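Local atomic coordinates of acetylene hydratase (Pelobacter acetylenicus, PDB entry 2E7Z), a protein that catalyses the non-redox hydration of acetylene to acetaldehyde, using a tungsten-bis(molybdopterin guanine dinucleotide) cofactor and a [4Fe-4S] cluster. Residues 143-153 with 376-387. Residues are numbered along the deposited sequence; the frame is centred on the assembly and turned at random.
Sequences AGVHRVTHGSY and YGVKYFHNMGAF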
ATOM      1  N   ALA A 143       6.876   2.484   6.118  1.00 11.16           N
ATOM      2  CA  ALA A 143       8.285   2.151   6.180  1.00 11.57           C
ATOM      3  C   ALA A 143       9.150   3.387   6.420  1.00 11.27           C
ATOM      4  O   ALA A 143      10.100   3.318   7.188  1.00 12.35           O
ATOM      5  CB  ALA A 143       8.726   1.395   4.909  1.00 11.38           C
ATOM      6  N   GLY A 144       8.816   4.522   5.800  1.00 11.09           N
ATOM      7  CA  GLY A 144       9.554   5.768   6.085  1.00 12.07           C
ATOM      8  C   GLY A 144       9.506   6.156   7.563  1.00 11.59           C
ATOM      9  O   GLY A 144      10.529   6.517   8.161  1.00 13.08           O
ATOM     10  N   VAL A 145       8.314   6.078   8.149  1.00 12.64           N
ATOM     11  CA  VAL A 145       8.139   6.417   9.561  1.00 13.13           C
ATOM     12  C   VAL A 145       8.897   5.422  10.451  1.00 13.58           C
ATOM     13  O   VAL A 145       9.574   5.808  11.407  1.00 14.46           O
ATOM     14  CB  VAL A 145       6.667   6.514   9.966  1.00 13.58           C
ATOM     15  CG1 VAL A 145       6.556   6.860  11.457  1.00 14.89           C
ATOM     16  CG2 VAL A 145       5.942   7.594   9.156  1.00 13.13           C
ATOM     17  N   HIS A 146       8.781   4.134  10.132  1.00 13.28           N
ATOM     18  CA  HIS A 146       9.539   3.120  10.885  1.00 13.96           C
ATOM     19  C   HIS A 146      11.025   3.371  10.784  1.00 14.10           C
ATOM     20  O   HIS A 146      11.764   3.210  11.751  1.00 15.27           O
ATOM     21  CB  HIS A 146       9.263   1.720  10.347  1.00 13.43           C
ATOM     22  CG  HIS A 146       7.967   1.132  10.792  1.00 14.37           C
ATOM     23  ND1 HIS A 146       7.842  -0.197  11.141  1.00 13.14           N
ATOM     24  CD2 HIS A 146       6.725   1.667  10.881  1.00 13.15           C
ATOM     25  CE1 HIS A 146       6.583  -0.448  11.451  1.00 14.55           C
ATOM     26  NE2 HIS A 146       5.884   0.667  11.297  1.00 14.59           N
ATOM     27  N   ARG A 147      11.482   3.799   9.616  1.00 14.50           N
ATOM     28  CA  ARG A 147      12.904   4.004   9.401  1.00 16.35           C
ATOM     29  C   ARG A 147      13.482   5.166  10.188  1.00 16.06           C
ATOM     30  O   ARG A 147      14.573   5.061  10.766  1.00 16.91           O
ATOM     31  CB  ARG A 147      13.175   4.157   7.933  1.00 16.65           C
ATOM     32  CG  ARG A 147      13.117   2.810   7.271  1.00 18.74           C
ATOM     33  CD  ARG A 147      13.509   2.926   5.867  1.00 18.80           C
ATOM     34  NE  ARG A 147      14.929   3.244   5.726  1.00 17.60           N
ATOM     35  CZ  ARG A 147      15.497   3.594   4.585  1.00 19.53           C
ATOM     36  NH1 ARG A 147      14.750   3.652   3.456  1.00 18.73           N
ATOM     37  NH2 ARG A 147      16.806   3.843   4.578  1.00 16.16           N
ATOM     38  N   VAL A 148      12.751   6.266  10.272  1.00 16.58           N
ATOM     39  CA  VAL A 148      13.257   7.367  11.110  1.00 17.18           C
ATOM     40  C   VAL A 148      13.241   7.009  12.598  1.00 17.19           C
ATOM     41  O   VAL A 148      14.013   7.571  13.401  1.00 18.36           O
ATOM     42  CB  VAL A 148      12.525   8.714  10.876  1.00 17.50           C
ATOM     43  CG1 VAL A 148      12.593   9.099   9.400  1.00 17.46           C
ATOM     44  CG2 VAL A 148      11.081   8.691  11.393  1.00 18.28           C
ATOM     45  N   THR A 149      12.371   6.070  12.972  1.00 16.71           N
ATOM     46  CA  THR A 149      12.220   5.692  14.375  1.00 16.93           C
ATOM     47  C   THR A 149      13.205   4.590  14.751  1.00 16.05           C
ATOM     48  O   THR A 149      13.850   4.669  15.798  1.00 17.23           O
ATOM     49  CB  THR A 149      10.782   5.239  14.699  1.00 17.20           C
ATOM     50  OG1 THR A 149       9.836   6.230  14.274  1.00 17.12           O
ATOM     51  CG2 THR A 149      10.617   5.007  16.206  1.00 17.61           C
ATOM     52  N   HIS A 150      13.318   3.559  13.903  1.00 15.88           N
ATOM     53  CA  HIS A 150      14.179   2.414  14.233  1.00 16.13           C
ATOM     54  C   HIS A 150      14.818   1.769  13.019  1.00 15.11           C
ATOM     55  O   HIS A 150      15.183   0.588  13.064  1.00 15.42           O
ATOM     56  CB  HIS A 150      13.442   1.367  15.079  1.00 16.56           C
ATOM     57  CG  HIS A 150      12.079   1.042  14.574  1.00 15.87           C
ATOM     58  ND1 HIS A 150      11.865   0.274  13.448  1.00 16.26           N
ATOM     59  CD2 HIS A 150      10.854   1.404  15.020  1.00 16.23           C
ATOM     60  CE1 HIS A 150      10.566   0.166  13.235  1.00 17.28           C
ATOM     61  NE2 HIS A 150       9.931   0.837  14.179  1.00 16.90           N
ATOM     62  N   GLY A 151      14.969   2.543  11.947  1.00 14.15           N
ATOM     63  CA  GLY A 151      15.872   2.192  10.859  1.00 14.05           C
ATOM     64  C   GLY A 151      15.400   1.207   9.797  1.00 14.02           C
ATOM     65  O   GLY A 151      16.081   1.006   8.790  1.00 14.49           O
ATOM     66  N   SER A 152      14.260   0.583  10.049  1.00 13.28           N
ATOM     67  CA  SER A 152      13.747  -0.490   9.199  1.00 13.28           C
ATOM     68  C   SER A 152      12.321  -0.810   9.607  1.00 13.49           C
ATOM     69  O   SER A 152      11.987  -0.790  10.809  1.00 13.71           O
ATOM     70  CB  SER A 152      14.616  -1.732   9.391  1.00 13.78           C
ATOM     71  OG  SER A 152      14.277  -2.738   8.457  1.00 14.78           O
ATOM     72  N   TYR A 153      11.494  -1.124   8.612  1.00 13.20           N
ATOM     73  CA  TYR A 153      10.099  -1.489   8.792  1.00 12.59           C
ATOM     74  C   TYR A 153       9.975  -2.806   9.556  1.00 12.65           C
ATOM     75  O   TYR A 153      10.712  -3.761   9.278  1.00 13.07           O
ATOM     76  CB  TYR A 153       9.435  -1.541   7.410  1.00 12.01           C
ATOM     77  CG  TYR A 153       7.999  -1.981   7.362  1.00 11.40           C
ATOM     78  CD1 TYR A 153       6.950  -1.127   7.743  1.00 11.13           C
ATOM     79  CD2 TYR A 153       7.674  -3.261   6.904  1.00 10.30           C
ATOM     80  CE1 TYR A 153       5.618  -1.567   7.654  1.00 11.52           C
ATOM     81  CE2 TYR A 153       6.366  -3.701   6.822  1.00 11.75           C
ATOM     82  CZ  TYR A 153       5.335  -2.862   7.189  1.00 12.44           C
ATOM     83  OH  TYR A 153       4.050  -3.329   7.085  1.00 14.73           O
ATOM     84  N   TYR A 376      23.069  -2.166   7.198  1.00 15.26           N
ATOM     85  CA  TYR A 376      22.591  -3.090   6.159  1.00 15.14           C
ATOM     86  C   TYR A 376      23.549  -3.257   4.983  1.00 14.97           C
ATOM     87  O   TYR A 376      23.340  -4.132   4.132  1.00 15.86           O
ATOM     88  CB  TYR A 376      21.193  -2.656   5.677  1.00 13.92           C
ATOM     89  CG  TYR A 376      20.152  -2.748   6.769  1.00 13.59           C
ATOM     90  CD1 TYR A 376      19.808  -3.982   7.335  1.00 12.79           C
ATOM     91  CD2 TYR A 376      19.523  -1.602   7.261  1.00 13.14           C
ATOM     92  CE1 TYR A 376      18.900  -4.062   8.363  1.00 13.74           C
ATOM     93  CE2 TYR A 376      18.586  -1.685   8.276  1.00 12.97           C
ATOM     94  CZ  TYR A 376      18.292  -2.904   8.841  1.00 13.29           C
ATOM     95  OH  TYR A 376      17.373  -2.977   9.861  1.00 15.35           O
ATOM     96  N   GLY A 377      24.587  -2.429   4.916  1.00 15.06           N
ATOM     97  CA  GLY A 377      25.518  -2.480   3.803  1.00 15.55           C
ATOM     98  C   GLY A 377      24.920  -1.939   2.516  1.00 15.65           C
ATOM     99  O   GLY A 377      25.428  -2.188   1.428  1.00 16.43           O
ATOM    100  N   VAL A 378      23.828  -1.191   2.656  1.00 15.41           N
ATOM    101  CA  VAL A 378      23.113  -0.623   1.517  1.00 15.94           C
ATOM    102  C   VAL A 378      22.811   0.821   1.868  1.00 15.27           C
ATOM    103  O   VAL A 378      22.019   1.086   2.766  1.00 16.39           O
ATOM    104  CB  VAL A 378      21.801  -1.403   1.224  1.00 16.06           C
ATOM    105  CG1 VAL A 378      20.983  -0.685   0.210  1.00 18.28           C
ATOM    106  CG2 VAL A 378      22.134  -2.795   0.708  1.00 18.59           C
ATOM    107  N   LYS A 379      23.450   1.747   1.160  1.00 14.75           N
ATOM    108  CA  LYS A 379      23.294   3.174   1.425  1.00 14.70           C
ATOM    109  C   LYS A 379      21.866   3.628   1.163  1.00 13.91           C
ATOM    110  O   LYS A 379      21.284   4.372   1.957  1.00 13.65           O
ATOM    111  CB  LYS A 379      24.246   3.984   0.561  1.00 15.09           C
ATOM    112  CG  LYS A 379      24.068   5.484   0.724  1.00 17.34           C
ATOM    113  CD  LYS A 379      25.148   6.232  -0.019  1.00 20.25           C
ATOM    114  CE  LYS A 379      24.846   7.703  -0.036  1.00 23.80           C
ATOM    115  NZ  LYS A 379      25.902   8.425  -0.779  1.00 25.45           N
ATOM    116  N   TYR A 380      21.306   3.189   0.034  1.00 12.95           N
ATOM    117  CA  TYR A 380      19.936   3.509  -0.335  1.00 12.60           C
ATOM    118  C   TYR A 380      19.080   2.258  -0.137  1.00 12.86           C
ATOM    119  O   TYR A 380      18.901   1.471  -1.061  1.00 13.59           O
ATOM    120  CB  TYR A 380      19.855   3.980  -1.797  1.00 13.42           C
ATOM    121  CG  TYR A 380      20.567   5.287  -2.024  1.00 12.65           C
ATOM    122  CD1 TYR A 380      19.951   6.495  -1.710  1.00 13.29           C
ATOM    123  CD2 TYR A 380      21.869   5.314  -2.535  1.00 15.58           C
ATOM    124  CE1 TYR A 380      20.571   7.692  -1.940  1.00 14.20           C
ATOM    125  CE2 TYR A 380      22.524   6.528  -2.742  1.00 15.67           C
ATOM    126  CZ  TYR A 380      21.859   7.710  -2.434  1.00 15.36           C
ATOM    127  OH  TYR A 380      22.420   8.935  -2.648  1.00 18.01           O
ATOM    128  N   PHE A 381      18.548   2.078   1.066  1.00 11.63           N
ATOM    129  CA  PHE A 381      17.830   0.879   1.453  1.00 11.57           C
ATOM    130  C   PHE A 381      16.411   1.143   1.019  1.00 10.87           C
ATOM    131  O   PHE A 381      15.694   1.928   1.617  1.00 10.87           O
ATOM    132  CB  PHE A 381      17.965   0.696   2.972  1.00 11.40           C
ATOM    133  CG  PHE A 381      17.130  -0.404   3.566  1.00 12.56           C
ATOM    134  CD1 PHE A 381      16.696  -1.500   2.834  1.00 12.90           C
ATOM    135  CD2 PHE A 381      16.822  -0.361   4.932  1.00 12.89           C
ATOM    136  CE1 PHE A 381      15.931  -2.496   3.440  1.00 12.82           C
ATOM    137  CE2 PHE A 381      16.074  -1.364   5.546  1.00 14.12           C
ATOM    138  CZ  PHE A 381      15.634  -2.442   4.800  1.00 13.43           C
ATOM    139  N   HIS A 382      16.012   0.489  -0.075  1.00 10.39           N
ATOM    140  CA  HIS A 382      14.667   0.643  -0.648  1.00  9.69           C
ATOM    141  C   HIS A 382      13.754  -0.255   0.171  1.00  9.57           C
ATOM    142  O   HIS A 382      13.402  -1.352  -0.255  1.00  9.82           O
ATOM    143  CB  HIS A 382      14.677   0.235  -2.117  1.00 10.19           C
ATOM    144  CG  HIS A 382      13.380   0.477  -2.808  1.00  9.65           C
ATOM    145  ND1 HIS A 382      12.408  -0.496  -2.907  1.00  8.41           N
ATOM    146  CD2 HIS A 382      12.896   1.574  -3.438  1.00  8.43           C
ATOM    147  CE1 HIS A 382      11.390  -0.011  -3.604  1.00  8.61           C
ATOM    148  NE2 HIS A 382      11.653   1.246  -3.924  1.00  8.75           N
ATOM    149  N   ASN A 383      13.379   0.219   1.357  1.00  9.31           N
ATOM    150  CA  ASN A 383      12.594  -0.590   2.282  1.00  9.85           C
ATOM    151  C   ASN A 383      11.109  -0.525   1.946  1.00  9.51           C
ATOM    152  O   ASN A 383      10.440   0.497   2.174  1.00  9.87           O
ATOM    153  CB  ASN A 383      12.915  -0.075   3.685  1.00 10.33           C
ATOM    154  CG  ASN A 383      12.407  -0.975   4.835  1.00 11.54           C
ATOM    155  OD1 ASN A 383      12.361  -0.502   5.968  1.00 13.80           O
ATOM    156  ND2 ASN A 383      12.046  -2.227   4.573  1.00 11.16           N
ATOM    157  N   MET A 384      10.615  -1.637   1.384  1.00  9.00           N
ATOM    158  CA  MET A 384       9.223  -1.826   0.908  1.00  9.33           C
ATOM    159  C   MET A 384       8.980  -0.996  -0.349  1.00  9.06           C
ATOM    160  O   MET A 384       8.981  -1.557  -1.451  1.00  8.44           O
ATOM    161  CB  MET A 384       8.181  -1.551   2.026  1.00  9.96           C
ATOM    162  CG  MET A 384       8.496  -2.201   3.401  1.00 10.76           C
ATOM    163  SD  MET A 384       8.855  -3.980   3.345  1.00 11.31           S
ATOM    164  CE  MET A 384       7.162  -4.628   3.339  1.00 13.70           C
ATOM    165  N   GLY A 385       8.850   0.325  -0.193  1.00  8.65           N
ATOM    166  CA  GLY A 385       8.744   1.267  -1.330  1.00  8.65           C
ATOM    167  C   GLY A 385       9.366   2.538  -0.812  1.00  9.03           C
ATOM    168  O   GLY A 385       9.036   2.948   0.302  1.00 10.60           O
ATOM    169  N   ALA A 386      10.306   3.130  -1.555  1.00  8.54           N
ATOM    170  CA  ALA A 386      11.078   4.231  -1.001  1.00  9.27           C
ATOM    171  C   ALA A 386      11.580   5.169  -2.057  1.00  8.81           C
ATOM    172  O   ALA A 386      11.680   4.832  -3.244  1.00  9.13           O
ATOM    173  CB  ALA A 386      12.276   3.689  -0.174  1.00  9.49           C
ATOM    174  N   PHE A 387      11.930   6.358  -1.580  1.00  8.56           N
ATOM    175  CA  PHE A 387      12.520   7.433  -2.399  1.00  8.50           C
ATOM    176  C   PHE A 387      11.481   7.798  -3.448  1.00  8.04           C
ATOM    177  O   PHE A 387      11.612   7.534  -4.656  1.00  8.57           O
ATOM    178  CB  PHE A 387      13.876   7.037  -2.991  1.00  8.93           C
ATOM    179  CG  PHE A 387      14.751   6.289  -2.015  1.00  8.81           C
ATOM    180  CD1 PHE A 387      15.071   6.853  -0.788  1.00 10.66           C
ATOM    181  CD2 PHE A 387      15.262   5.030  -2.299  1.00 10.50           C
ATOM    182  CE1 PHE A 387      15.849   6.176   0.141  1.00 11.53           C
ATOM    183  CE2 PHE A 387      16.088   4.354  -1.367  1.00 12.08           C
ATOM    184  CZ  PHE A 387      16.364   4.944  -0.143  1.00 11.25           C
TER
HETATM  185  O   HOH W   1      18.712   4.689   2.650  1.00 12.54           O
HETATM  186  O   HOH W   2      11.503   3.026   3.189  1.00 13.18           O
HETATM  187  O   HOH W   3      17.585  -0.637  11.638  1.00 15.30           O
HETATM  188  O   HOH W   4      12.221  -3.877   6.955  1.00  9.47           O
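Ala143 and Asn383 bring the two backbones to a closest CA-CA approach of 6.4 Å, where the helix that runs through Ala143 and Arg147 and the loop after it pack against the irregular chain 376-387, a buried helix-loop contact in this DMSO reductase family fold. Asn383 carries the polar link: its OD1 receives the backbone N-H of Tyr153 on a lone pair, in the carbonyl plane, at 2.9 Å and with an N-H...O angle of 161°. The amide is held at its other end too, because ND2 donates to Glu470 O and to water 4, which in turn donates to Ser152 OG and Tyr153 O.

Arg147 reaches out from the helix, bent at chi3 (69°), and runs antiparallel to the Asn383 side chain, its CD 3.8 Å from Asn383 CB. Phe381 CD2 lies over the rim of one guanidinium face, the two planes 53° apart. In the guanidinium plane, water 1 accepts from NH2 and from Phe381 N while donating to Lys379 O, tying the arginine to the loop backbone. Phe381 turns its ring edge to Ser152 OG, which is also hydrogen-bonded to Gly325 O, while Asn383 CB sits over the centre of one face.

Nearer the tungsten site, Met384 lies roughly perpendicular to Tyr153 in an oblique Met-aromatic contact. Bends at chi2 and chi3 bring SD and CE to the CD2-CE2 side of the ring, leaving Met384 CE 3.7 Å from Tyr153 CE2.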